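PDB 6L0A: dihydroorotase from Saccharomyces cerevisiae S288C, which catalyses the reversible cyclisation of N-carbamoyl-L-aspartate to (S)-dihydroorotate, the third step of de novo pyrimidine biosynthesis, using two zinc ions per subunit. Local coordinates for residues H16-A21 with A260-Q265. Numbering follows the deposited sequence.
Sequences HVREGA and APHPVQ. With ZN (zinc ion), chain K; LMR ((2S)-2-hydroxybutanedioic acid), chain M.
Arg18 reaches across to Pro261 and His262 at the mouth of the metal site of this amidohydrolase TIM barrel, where the loop after strand 11-15, with its His-Val-Arg sequence, meets the loop that follows strand 253-255. The guanidinium grips one atom side-on: Arg18 NE gives Pro261 O a hydrogen bond of 2.9 Å in the carbonyl plane, on a lone pair, while NH2 reaches the same oxygen from above that plane. A bend at chi2 (-65°) turns CD, and the head beyond it lies with both Pro261 O and the carboxylate of the bound malate near its plane. That carboxylate takes two further bonds, from Arg18 NH1 to malate O4B at 2.7 Å and from Arg18 NH2 to malate O4A at 2.9 Å, the latter nearly straight (169°). An alanine in place of Arg18 would probably leave Pro261 O and the O4A/O4B carboxylate without their shared donor and weaken the hold on that end of the ligand. Metal binding falls to His16, whose NE2 coordinates a zinc ion at 2.2 Å alongside malate O1A, His14, Asp258 and Lys98, by similarity a carbamylated lysine bridging both zincs; malate O4B lies over one face of the His16 ring, toward the rim. Van der Waals contacts fill in the rest: Pro261 CD lies 3.3 Å from His16 O and 3.9 Å from His16 CB, and Ala260 CB touches both Arg18 NH2 and malate C3. His262 turns a ring face to Arg18 NH2 without a hydrogen bond; His262 NE2 bonds to Ala275 O and makes a weak 3.3 Å bond to malate O4A, at the ring edge.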
loop_
_atom_site.group_PDB
_atom_site.type_symbol
_atom_site.label_atom_id
_atom_site.label_comp_id
_atom_site.label_asym_id
_atom_site.label_seq_id
_atom_site.Cartn_x
_atom_site.Cartn_y
_atom_site.Cartn_z
ATOM N N HIS C 16 1.611 -22.108 -5.204
ATOM C CA HIS C 16 2.957 -21.900 -5.728
ATOM C C HIS C 16 3.956 -22.677 -4.879
ATOM O O HIS C 16 4.029 -22.466 -3.661
ATOM C CB HIS C 16 3.330 -20.407 -5.720
ATOM C CG HIS C 16 2.478 -19.559 -6.615
ATOM N ND1 HIS C 16 2.772 -19.348 -7.947
ATOM C CD2 HIS C 16 1.335 -18.872 -6.368
ATOM C CE1 HIS C 16 1.842 -18.573 -8.481
ATOM N NE2 HIS C 16 0.957 -18.270 -7.544
ATOM N N VAL C 17 4.745 -23.553 -5.509
ATOM C CA VAL C 17 5.811 -24.260 -4.803
ATOM C C VAL C 17 7.189 -23.988 -5.385
ATOM O O VAL C 17 8.172 -24.552 -4.894
ATOM C CB VAL C 17 5.565 -25.785 -4.736
ATOM C CG1 VAL C 17 4.353 -26.108 -3.856
ATOM C CG2 VAL C 17 5.421 -26.364 -6.133
ATOM N N ARG C 18 7.299 -23.143 -6.409
ATOM C CA ARG C 18 8.604 -22.669 -6.908
ATOM C C ARG C 18 9.434 -23.869 -7.394
ATOM O O ARG C 18 8.887 -24.869 -7.884
ATOM C CB ARG C 18 9.307 -21.824 -5.842
ATOM C CG ARG C 18 8.430 -20.810 -5.115
ATOM C CD ARG C 18 7.917 -19.738 -6.057
ATOM N NE ARG C 18 7.380 -18.613 -5.291
ATOM C CZ ARG C 18 6.521 -17.722 -5.774
ATOM N NH1 ARG C 18 6.092 -17.811 -7.034
ATOM N NH2 ARG C 18 6.086 -16.744 -4.987
ATOM N N GLU C 19 10.765 -23.764 -7.279
ATOM C CA GLU C 19 11.693 -24.798 -7.731
ATOM C C GLU C 19 12.837 -24.918 -6.724
ATOM O O GLU C 19 12.881 -24.207 -5.715
ATOM C CB GLU C 19 12.214 -24.491 -9.140
ATOM C CG GLU C 19 11.188 -24.703 -10.254
ATOM C CD GLU C 19 11.815 -24.755 -11.641
ATOM O OE1 GLU C 19 11.992 -23.680 -12.268
ATOM O OE2 GLU C 19 12.132 -25.874 -12.107
ATOM N N GLY C 20 13.759 -25.849 -6.987
ATOM C CA GLY C 20 14.975 -25.949 -6.184
ATOM C C GLY C 20 14.728 -26.095 -4.694
ATOM O O GLY C 20 13.802 -26.783 -4.249
ATOM N N ALA C 21 15.575 -25.430 -3.903
ATOM C CA ALA C 21 15.505 -25.569 -2.449
ATOM C C ALA C 21 14.191 -25.046 -1.892
ATOM O O ALA C 21 13.648 -25.610 -0.934
ATOM C CB ALA C 21 16.680 -24.843 -1.785
ATOM N N ALA C 260 2.322 -18.016 -1.780
ATOM C CA ALA C 260 3.376 -17.534 -2.668
ATOM C C ALA C 260 4.645 -17.362 -1.849
ATOM O O ALA C 260 4.874 -16.298 -1.260
ATOM C CB ALA C 260 2.980 -16.218 -3.332
ATOM N N PRO C 261 5.500 -18.386 -1.797
ATOM C CA PRO C 261 6.702 -18.312 -0.949
ATOM C C PRO C 261 7.740 -17.351 -1.518
ATOM O O PRO C 261 8.104 -17.428 -2.693
ATOM C CB PRO C 261 7.224 -19.756 -0.938
ATOM C CG PRO C 261 6.142 -20.596 -1.570
ATOM C CD PRO C 261 5.354 -19.695 -2.455
ATOM N N HIS C 262 8.234 -16.457 -0.661
ATOM C CA HIS C 262 9.374 -15.621 -0.986
ATOM C C HIS C 262 10.368 -15.641 0.167
ATOM O O HIS C 262 9.964 -15.589 1.335
ATOM C CB HIS C 262 8.948 -14.171 -1.255
ATOM C CG HIS C 262 8.127 -14.011 -2.488
ATOM N ND1 HIS C 262 8.672 -14.058 -3.750
ATOM C CD2 HIS C 262 6.799 -13.816 -2.656
ATOM C CE1 HIS C 262 7.716 -13.896 -4.648
ATOM N NE2 HIS C 262 6.569 -13.759 -4.008
ATOM N N PRO C 263 11.660 -15.724 -0.129
ATOM C CA PRO C 263 12.654 -15.549 0.931
ATOM C C PRO C 263 12.544 -14.144 1.496
ATOM O O PRO C 263 12.223 -13.191 0.783
ATOM C CB PRO C 263 13.986 -15.775 0.215
ATOM C CG PRO C 263 13.712 -15.447 -1.210
ATOM C CD PRO C 263 12.267 -15.778 -1.464
ATOM N N VAL C 264 12.812 -14.032 2.795
ATOM C CA VAL C 264 12.587 -12.786 3.515
ATOM C C VAL C 264 13.340 -11.623 2.876
ATOM O O VAL C 264 12.863 -10.479 2.898
ATOM C CB VAL C 264 12.975 -12.989 4.988
ATOM C CG1 VAL C 264 14.488 -13.272 5.114
ATOM C CG2 VAL C 264 12.551 -11.807 5.795
ATOM N N GLN C 265 14.504 -11.886 2.278
ATOM C CA GLN C 265 15.274 -10.802 1.674
ATOM C C GLN C 265 14.586 -10.210 0.450
ATOM O O GLN C 265 14.923 -9.092 0.050
ATOM C CB GLN C 265 16.688 -11.274 1.305
ATOM C CG GLN C 265 16.758 -12.309 0.187
ATOM C CD GLN C 265 16.736 -13.735 0.725
ATOM O OE1 GLN C 265 16.277 -13.980 1.852
ATOM N NE2 GLN C 265 17.228 -14.684 -0.078
HETATM ZN ZN ZN K . -0.953 -17.264 -7.707
HETATM C C1 LMR M . 0.395 -13.848 -7.659
HETATM O O1A LMR M . -0.455 -14.773 -7.562
HETATM O O1B LMR M . -0.007 -12.763 -8.128
HETATM C C2 LMR M . 1.876 -14.010 -7.242
HETATM O O2 LMR M . 2.316 -13.170 -6.193
HETATM C C3 LMR M . 2.102 -15.359 -6.646
HETATM C C4 LMR M . 3.588 -15.501 -6.880
HETATM O O4A LMR M . 4.452 -14.779 -6.272
HETATM O O4B LMR M . 3.869 -16.362 -7.724
#